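Local coordinates for putative thiol-disulfide isomerase or thioredoxin (Salmonella enterica subsp. enterica serovar Typhimurium, PDB 3L9V), which probably catalyses thiol-disulfide exchange as a DsbA paralogue, introducing or rearranging disulfide bonds in substrate proteins, at residues 164-167 against 168-171; 115-118 against 119-123; 99-102 against 103-106; 105-108 against 109-113. All blocks are in the same frame, centred on the assembly; numbering follows the deposited sequence.

Interaction 1 (164-167 against 168-171); sequences AFSV and ENFR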
# COMPACT_ATOMS: atom_id res chain seq x y z
N ALA A 164 -19.81 11.48 -1.78
CA ALA A 164 -20.13 11.42 -3.20
C ALA A 164 -21.21 10.38 -3.45
O ALA A 164 -21.32 9.42 -2.71
CB ALA A 164 -18.88 11.07 -4.00
N PHE A 165 -22.00 10.57 -4.50
CA PHE A 165 -22.95 9.56 -4.92
C PHE A 165 -22.36 8.62 -5.95
O PHE A 165 -22.98 7.62 -6.31
CB PHE A 165 -24.22 10.20 -5.49
CG PHE A 165 -24.95 11.05 -4.52
CD1 PHE A 165 -25.03 10.69 -3.19
CD2 PHE A 165 -25.58 12.21 -4.94
CE1 PHE A 165 -25.71 11.49 -2.29
CE2 PHE A 165 -26.26 12.99 -4.05
CZ PHE A 165 -26.33 12.63 -2.72
N SER A 166 -21.17 8.94 -6.44
CA SER A 166 -20.56 8.13 -7.48
C SER A 166 -19.07 7.86 -7.23
O SER A 166 -18.38 8.62 -6.55
CB SER A 166 -20.77 8.79 -8.86
OG SER A 166 -20.07 10.03 -8.96
N VAL A 167 -18.59 6.75 -7.79
CA VAL A 167 -17.19 6.40 -7.71
C VAL A 167 -16.37 7.53 -8.30
O VAL A 167 -15.35 7.94 -7.75
CB VAL A 167 -16.89 5.12 -8.49
CG1 VAL A 167 -15.38 4.96 -8.70
CG2 VAL A 167 -17.45 3.94 -7.77
N GLU A 168 -16.87 8.06 -9.41
CA GLU A 168 -16.18 9.09 -10.19
C GLU A 168 -16.03 10.42 -9.43
O GLU A 168 -14.97 11.05 -9.49
CB GLU A 168 -16.91 9.30 -11.52
CG GLU A 168 -16.30 10.36 -12.42
CD GLU A 168 -17.29 10.86 -13.46
OE1 GLU A 168 -18.48 10.47 -13.39
OE2 GLU A 168 -16.89 11.64 -14.35
N ASN A 169 -17.06 10.85 -8.72
CA ASN A 169 -16.93 12.05 -7.88
C ASN A 169 -16.09 11.78 -6.64
O ASN A 169 -15.29 12.63 -6.23
CB ASN A 169 -18.30 12.61 -7.47
CG ASN A 169 -19.05 13.18 -8.64
OD1 ASN A 169 -18.50 13.35 -9.71
ND2 ASN A 169 -20.33 13.48 -8.44
N PHE A 170 -16.28 10.61 -6.03
CA PHE A 170 -15.47 10.26 -4.86
C PHE A 170 -13.99 10.29 -5.22
O PHE A 170 -13.19 10.90 -4.53
CB PHE A 170 -15.83 8.90 -4.26
CG PHE A 170 -15.11 8.62 -2.95
CD1 PHE A 170 -13.81 8.11 -2.95
CD2 PHE A 170 -15.72 8.89 -1.74
CE1 PHE A 170 -13.14 7.88 -1.76
CE2 PHE A 170 -15.05 8.67 -0.55
CZ PHE A 170 -13.76 8.17 -0.56
N ARG A 171 -13.63 9.60 -6.29
CA ARG A 171 -12.25 9.53 -6.75
C ARG A 171 -11.66 10.92 -7.06
O ARG A 171 -10.55 11.25 -6.65
CB ARG A 171 -12.18 8.66 -8.01
CG ARG A 171 -10.85 8.72 -8.75
CD ARG A 171 -10.83 7.73 -9.93
NE ARG A 171 -11.70 8.14 -11.04
CZ ARG A 171 -12.63 7.38 -11.61
NH1 ARG A 171 -12.86 6.14 -11.20
NH2 ARG A 171 -13.34 7.87 -12.61
O HOH W 1 -22.00 13.38 -6.03

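Interaction 2 (115-118 against 119-123); sequences RGEY and DRSIK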
# COMPACT_ATOMS: atom_id res chain seq x y z
N ARG A 115 10.55 -21.60 -6.95
CA ARG A 115 10.41 -22.05 -5.58
C ARG A 115 11.67 -21.84 -4.75
O ARG A 115 11.61 -21.27 -3.66
CB ARG A 115 10.00 -23.52 -5.55
CG ARG A 115 10.01 -24.14 -4.18
CD ARG A 115 9.07 -23.41 -3.21
NE ARG A 115 9.05 -24.08 -1.90
CZ ARG A 115 8.22 -25.08 -1.57
NH1 ARG A 115 7.33 -25.53 -2.44
NH2 ARG A 115 8.27 -25.63 -0.37
N GLY A 116 12.80 -22.29 -5.26
CA GLY A 116 14.07 -22.18 -4.56
C GLY A 116 14.53 -20.74 -4.35
O GLY A 116 15.12 -20.42 -3.34
N GLU A 117 14.29 -19.88 -5.33
CA GLU A 117 14.66 -18.48 -5.20
C GLU A 117 13.73 -17.77 -4.21
O GLU A 117 14.18 -16.96 -3.39
CB GLU A 117 14.65 -17.78 -6.55
CG GLU A 117 15.27 -16.39 -6.51
CD GLU A 117 16.73 -16.42 -6.08
OE1 GLU A 117 17.51 -17.19 -6.68
OE2 GLU A 117 17.10 -15.68 -5.14
N TYR A 118 12.44 -18.09 -4.26
CA TYR A 118 11.52 -17.49 -3.28
C TYR A 118 11.96 -17.82 -1.87
O TYR A 118 12.15 -16.93 -1.04
CB TYR A 118 10.08 -17.95 -3.52
CG TYR A 118 9.09 -17.33 -2.58
CD1 TYR A 118 8.83 -17.91 -1.35
CD2 TYR A 118 8.41 -16.16 -2.91
CE1 TYR A 118 7.91 -17.35 -0.46
CE2 TYR A 118 7.48 -15.60 -2.04
CZ TYR A 118 7.24 -16.19 -0.82
OH TYR A 118 6.34 -15.65 0.06
N ASP A 119 12.21 -19.11 -1.61
CA ASP A 119 12.55 -19.58 -0.27
C ASP A 119 13.83 -18.94 0.25
O ASP A 119 13.94 -18.66 1.43
CB ASP A 119 12.63 -21.11 -0.21
CG ASP A 119 11.25 -21.78 -0.27
OD1 ASP A 119 10.23 -21.07 -0.09
OD2 ASP A 119 11.19 -23.01 -0.51
N ARG A 120 14.80 -18.72 -0.63
CA ARG A 120 16.05 -18.08 -0.21
C ARG A 120 15.85 -16.58 -0.06
O ARG A 120 16.43 -15.95 0.82
CB ARG A 120 17.17 -18.37 -1.22
CG ARG A 120 17.68 -19.81 -1.18
CD ARG A 120 18.86 -20.04 -2.15
NE ARG A 120 18.59 -19.64 -3.53
CZ ARG A 120 18.13 -20.45 -4.49
NH1 ARG A 120 17.86 -21.71 -4.24
NH2 ARG A 120 17.93 -19.98 -5.70
N SER A 121 15.03 -16.01 -0.92
CA SER A 121 14.91 -14.58 -0.99
C SER A 121 14.01 -14.04 0.10
O SER A 121 14.29 -12.99 0.67
CB SER A 121 14.39 -14.15 -2.35
OG SER A 121 15.39 -14.29 -3.32
N ILE A 122 12.92 -14.75 0.39
CA ILE A 122 11.89 -14.27 1.31
C ILE A 122 12.49 -13.95 2.68
O ILE A 122 11.95 -13.14 3.44
CB ILE A 122 10.74 -15.31 1.47
CG1 ILE A 122 9.46 -14.66 2.03
CG2 ILE A 122 11.20 -16.51 2.29
CD1 ILE A 122 8.80 -13.66 1.04
N LYS A 123 13.62 -14.58 2.97
CA LYS A 123 14.27 -14.40 4.27
C LYS A 123 15.65 -13.74 4.16
O LYS A 123 16.44 -13.74 5.11
CB LYS A 123 14.38 -15.74 5.01
CG LYS A 123 15.14 -16.83 4.25
CD LYS A 123 15.45 -18.00 5.19
CE LYS A 123 16.53 -18.93 4.64
NZ LYS A 123 16.00 -19.79 3.55

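Interaction 3 (99-102 against 103-106); sequences SPDD and VRRV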
# COMPACT_ATOMS: atom_id res chain seq x y z
N SER A 99 -3.31 -19.69 3.69
CA SER A 99 -2.12 -20.22 4.35
C SER A 99 -0.84 -19.61 3.81
O SER A 99 -0.83 -18.99 2.77
CB SER A 99 -2.06 -21.73 4.15
OG SER A 99 -1.51 -22.00 2.88
N PRO A 100 0.26 -19.77 4.55
CA PRO A 100 1.54 -19.25 4.08
C PRO A 100 1.91 -19.82 2.73
O PRO A 100 2.46 -19.08 1.94
CB PRO A 100 2.51 -19.69 5.16
CG PRO A 100 1.68 -19.74 6.39
CD PRO A 100 0.30 -20.16 5.97
N ASP A 101 1.60 -21.09 2.46
CA ASP A 101 1.88 -21.66 1.13
C ASP A 101 1.10 -20.93 0.02
O ASP A 101 1.58 -20.79 -1.10
CB ASP A 101 1.54 -23.16 1.07
CG ASP A 101 2.44 -24.03 1.95
OD1 ASP A 101 2.22 -25.26 1.99
OD2 ASP A 101 3.37 -23.50 2.59
N ASP A 102 -0.12 -20.50 0.32
CA ASP A 102 -0.87 -19.74 -0.65
C ASP A 102 -0.09 -18.47 -1.03
O ASP A 102 0.00 -18.13 -2.20
CB ASP A 102 -2.23 -19.33 -0.07
CG ASP A 102 -3.24 -20.47 -0.06
OD1 ASP A 102 -3.23 -21.29 -1.00
OD2 ASP A 102 -4.07 -20.51 0.87
N VAL A 103 0.43 -17.77 -0.02
CA VAL A 103 1.16 -16.51 -0.25
C VAL A 103 2.30 -16.71 -1.24
O VAL A 103 2.39 -16.00 -2.23
CB VAL A 103 1.72 -15.93 1.07
CG1 VAL A 103 2.63 -14.73 0.80
CG2 VAL A 103 0.57 -15.55 1.98
N ARG A 104 3.13 -17.71 -0.98
CA ARG A 104 4.26 -18.02 -1.86
C ARG A 104 3.80 -18.44 -3.26
O ARG A 104 4.40 -18.07 -4.27
CB ARG A 104 5.14 -19.12 -1.24
CG ARG A 104 6.08 -19.82 -2.25
CD ARG A 104 7.01 -20.79 -1.56
NE ARG A 104 6.24 -21.89 -1.01
CZ ARG A 104 6.65 -22.66 -0.01
NH1 ARG A 104 7.85 -22.45 0.53
NH2 ARG A 104 5.86 -23.62 0.44
N ARG A 105 2.74 -19.23 -3.31
CA ARG A 105 2.21 -19.71 -4.58
C ARG A 105 1.75 -18.54 -5.45
O ARG A 105 2.10 -18.45 -6.63
CB ARG A 105 1.09 -20.73 -4.32
CG ARG A 105 0.52 -21.39 -5.56
CD ARG A 105 -0.60 -22.37 -5.19
NE ARG A 105 -1.55 -21.82 -4.23
CZ ARG A 105 -2.51 -20.94 -4.53
NH1 ARG A 105 -2.66 -20.50 -5.77
NH2 ARG A 105 -3.32 -20.50 -3.58
N VAL A 106 0.98 -17.62 -4.87
CA VAL A 106 0.53 -16.46 -5.64
C VAL A 106 1.73 -15.57 -6.05
O VAL A 106 1.73 -14.99 -7.13
CB VAL A 106 -0.49 -15.61 -4.85
CG1 VAL A 106 -0.71 -14.27 -5.55
CG2 VAL A 106 -1.82 -16.37 -4.65
O HOH W 2 -1.25 -23.03 -2.04

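Interaction 4 (105-108 against 109-113); sequences RVFM and SATGI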
# COMPACT_ATOMS: atom_id res chain seq x y z
N ARG A 105 2.74 -19.23 -3.31
CA ARG A 105 2.21 -19.71 -4.58
C ARG A 105 1.75 -18.54 -5.45
O ARG A 105 2.10 -18.45 -6.63
CB ARG A 105 1.09 -20.73 -4.32
CG ARG A 105 0.52 -21.39 -5.56
CD ARG A 105 -0.60 -22.37 -5.19
NE ARG A 105 -1.55 -21.82 -4.23
CZ ARG A 105 -2.51 -20.94 -4.53
NH1 ARG A 105 -2.66 -20.50 -5.77
NH2 ARG A 105 -3.32 -20.50 -3.58
N VAL A 106 0.98 -17.62 -4.87
CA VAL A 106 0.53 -16.46 -5.64
C VAL A 106 1.73 -15.57 -6.05
O VAL A 106 1.73 -14.99 -7.13
CB VAL A 106 -0.49 -15.61 -4.85
CG1 VAL A 106 -0.71 -14.27 -5.55
CG2 VAL A 106 -1.82 -16.37 -4.65
N PHE A 107 2.74 -15.45 -5.19
CA PHE A 107 3.87 -14.57 -5.51
C PHE A 107 4.62 -15.16 -6.71
O PHE A 107 4.92 -14.46 -7.68
CB PHE A 107 4.81 -14.42 -4.31
CG PHE A 107 5.86 -13.35 -4.47
CD1 PHE A 107 6.95 -13.55 -5.31
CD2 PHE A 107 5.78 -12.18 -3.75
CE1 PHE A 107 7.94 -12.58 -5.45
CE2 PHE A 107 6.75 -11.19 -3.87
CZ PHE A 107 7.83 -11.38 -4.73
N MSE A 108 4.88 -16.47 -6.65
CA MSE A 108 5.58 -17.18 -7.73
C MSE A 108 4.84 -17.13 -9.05
O MSE A 108 5.43 -16.94 -10.09
CB MSE A 108 5.80 -18.65 -7.36
CG MSE A 108 6.83 -18.84 -6.28
SE MSE A 108 6.83 -20.68 -5.72
CE MSE A 108 7.02 -21.44 -7.54
N SER A 109 3.52 -17.29 -8.99
CA SER A 109 2.72 -17.25 -10.20
C SER A 109 2.72 -15.86 -10.84
O SER A 109 2.68 -15.73 -12.05
CB SER A 109 1.28 -17.67 -9.88
OG SER A 109 0.46 -17.54 -11.03
N ALA A 110 2.76 -14.82 -10.03
CA ALA A 110 2.69 -13.46 -10.56
C ALA A 110 4.04 -13.04 -11.13
O ALA A 110 4.13 -12.24 -12.07
CB ALA A 110 2.26 -12.50 -9.46
N THR A 111 5.11 -13.54 -10.54
CA THR A 111 6.42 -13.05 -10.95
C THR A 111 7.28 -14.03 -11.78
O THR A 111 8.19 -13.61 -12.49
CB THR A 111 7.21 -12.60 -9.74
OG1 THR A 111 7.47 -13.74 -8.91
CG2 THR A 111 6.38 -11.52 -8.95
N GLY A 112 6.98 -15.32 -11.69
CA GLY A 112 7.76 -16.34 -12.37
C GLY A 112 8.99 -16.72 -11.57
O GLY A 112 9.83 -17.46 -12.06
N ILE A 113 9.12 -16.21 -10.34
CA ILE A 113 10.27 -16.57 -9.52
C ILE A 113 10.15 -18.06 -9.19
O ILE A 113 9.05 -18.60 -9.13
CB ILE A 113 10.39 -15.70 -8.23
CG1 ILE A 113 11.78 -15.83 -7.60
CG2 ILE A 113 9.37 -16.07 -7.16
CD1 ILE A 113 11.89 -15.14 -6.22
O HOH W 3 7.12 -19.29 -10.53

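Interaction 1 (164-167 against 168-171)
A serine N-cap, made at the surface where the loop after strand 155-157 turns into helix 167-182, defines this local contact of 164-167 with 168-171. S166 OG accepts from N169 N at 3.1 Å, with an N-H...O angle of 159°. With chi1 at 66°, OG lies between the serine's own backbone N and carbonyl carbon, which brings it over the first turn, where amides lack the usual helical carbonyl four residues back. The helical ladder starts at once behind the cap: F170 N donates to S166 O at 2.9 Å and R171 N to V167 O at 2.8 Å.

The loop also packs on this turn. A164 CB sits at the edge of the F170 ring, near its plane, and is 3.8 Å from F170 CB; the ring leads away from 164-167 and touches F162, further back in the same loop. The F170 side chain also comes within about 4 Å (nearest atoms) of a bound polyethylene glycol, probably from the crystallisation liquor. On another side of the turn, V167 CG1, anti to the backbone N, reaches R171 NH1 at 3.7 Å, the two side chains crossing at a slant. The stronger tie of that guanidinium is to M36 O, so the V167 side chain adds only an apolar touch to it. One water joins loop and helix, accepting from F165 N at 3.2 Å and from N169 ND2 at 2.9 Å. A serine side-chain N-cap is a classical way to begin a helix; here it opens the last helix of a DsbA-family thioredoxin-fold protein.

Interaction 2 (115-118 against 119-123)
Y118 lays one face of its ring against I122, one turn further along helix 115-121. I122 CB sits over that face, displaced toward the rim, while CD1 comes to 3.5 Å from Y118 CZ. A chi1 of -178° carries the phenol along the flank on which I122 lies. L73 of helix 64-77 touches both residues, and F107 meets the tyrosine ring edge-to-face, so this flank is the inward one.

Charged pairs line other parts of the helix surface. R115 NE donates to D119 OD2 at 2.8 Å, on the syn side but tilted out of the carboxylate plane, with OD2 almost in the guanidinium plane; the two flat groups stand 80° apart. D119 OD1 has its own partner in R104 of helix 100-111. R120 bends at chi3 and folds back over the start of the helix: its guanidinium lies with one face over G116 O, and NH2 bonds E117 OE1 at 3.0 Å from above the carboxylate plane. S121 OG gives a weak bond to E117 O, 2.9 Å away, beside the regular helical bond from S121 N to that same oxygen.

Two salt bridges with overlapping spans thus brace a short helix, one spaced four residues and the other three. D119 is shared between R115 and R104, whose positive charges probably stabilise its carboxylate in the ionised form.

Interaction 3 (99-102 against 103-106)
A capping box opens helix 100-111. S99 OG accepts from D102 N at 3.3 Å, and in return S99 N donates to D102 OD2 at 3.0 Å, meeting the carboxylate on its anti side. H98 N bonds the same OD2, so one aspartate oxygen gathers two amides from the incoming chain. The other oxygen, OD1, faces down the helix and takes R105 NH2 at 2.7 Å in an almost straight bond of 173°. R105 approaches alongside D102, bent at chi3, with OD1 in the guanidinium plane but NH2 above the plane of the carboxylate; a water also links R105 NE to OD1. Acidic residues in the first turn are a familiar feature of helix N-termini, where they probably interact well with the helix dipole, and D101 is a second one. Its OD2 lies 3.3 Å from R104 NH2 in a long salt bridge, the side chains running side by side and their planes 32° apart, while R104 NH1 has its stronger partner in D119 of helix 115-121. Away from these charges, V103 is buried against L67 and A70 of helix 64-77 and F87 of helix 80-93, and its CB rests 3.4 Å from P100 O.

Interaction 4 (105-108 against 109-113)
F107 O takes two bonds from T111, one from the backbone N at 3.0 Å and one from OG1 at 2.9 Å, the hydroxyl coming from above the carbonyl plane, with a weak third from A110 N. With chi1 of 65°, the threonine oxygen is turned back onto the preceding turn of the helix. The same OG1 accepts from I113 N at 3.3 Å, forming an ST turn, so a single hydroxyl ties the last turn of helix 100-111 to the chain leaving it. G112 N closes on M108 O at 2.8 Å. At G112 phi becomes positive, 83°, and the chain departs from the helix. A water donates both to M108 O and to I113 O, bridging the helix end and the exit.

Beyond G112, I113 CG2 comes back to the last turn and lies 3.9 Å from CG of M108, a selenomethionine whose side chain it crosses at about a right angle. That methyl also meets the edge of the F107 ring, 4.0 Å from CD1. The F107 side chain also packs on L73, A74 and M77 of helix 64-77 and on I83 of helix 80-93.

The chemistry is that of a helix C-terminus whose last carbonyls are not left to the backbone alone: a threonine hydroxyl and a water supplement the amides, while I113 adds apolar contact with F107 and M108.

Overall arrangement
Interactions 2, 3 and 4 form one cluster, whereas interaction 1 stands apart, its centre about 42 Å from that of interaction 2 and on the opposite side of the chain's centre. Interactions 3 and 4 share R105 and V106 and describe the two ends of helix 100-111; interaction 2 is the helix that follows. R104 and D119 join interactions 3 and 2 by a salt bridge, and F107 and Y118 join 4 and 2 through their rings. All four are surface contacts, each of the clustered three with one buried residue, Y118, V103 or F107. The helix starts in interactions 1 and 3 use serine caps, but interaction 3 adds charge pairs, and the C-terminus in interaction 4 adds a hydroxyl and a water to the backbone bonds.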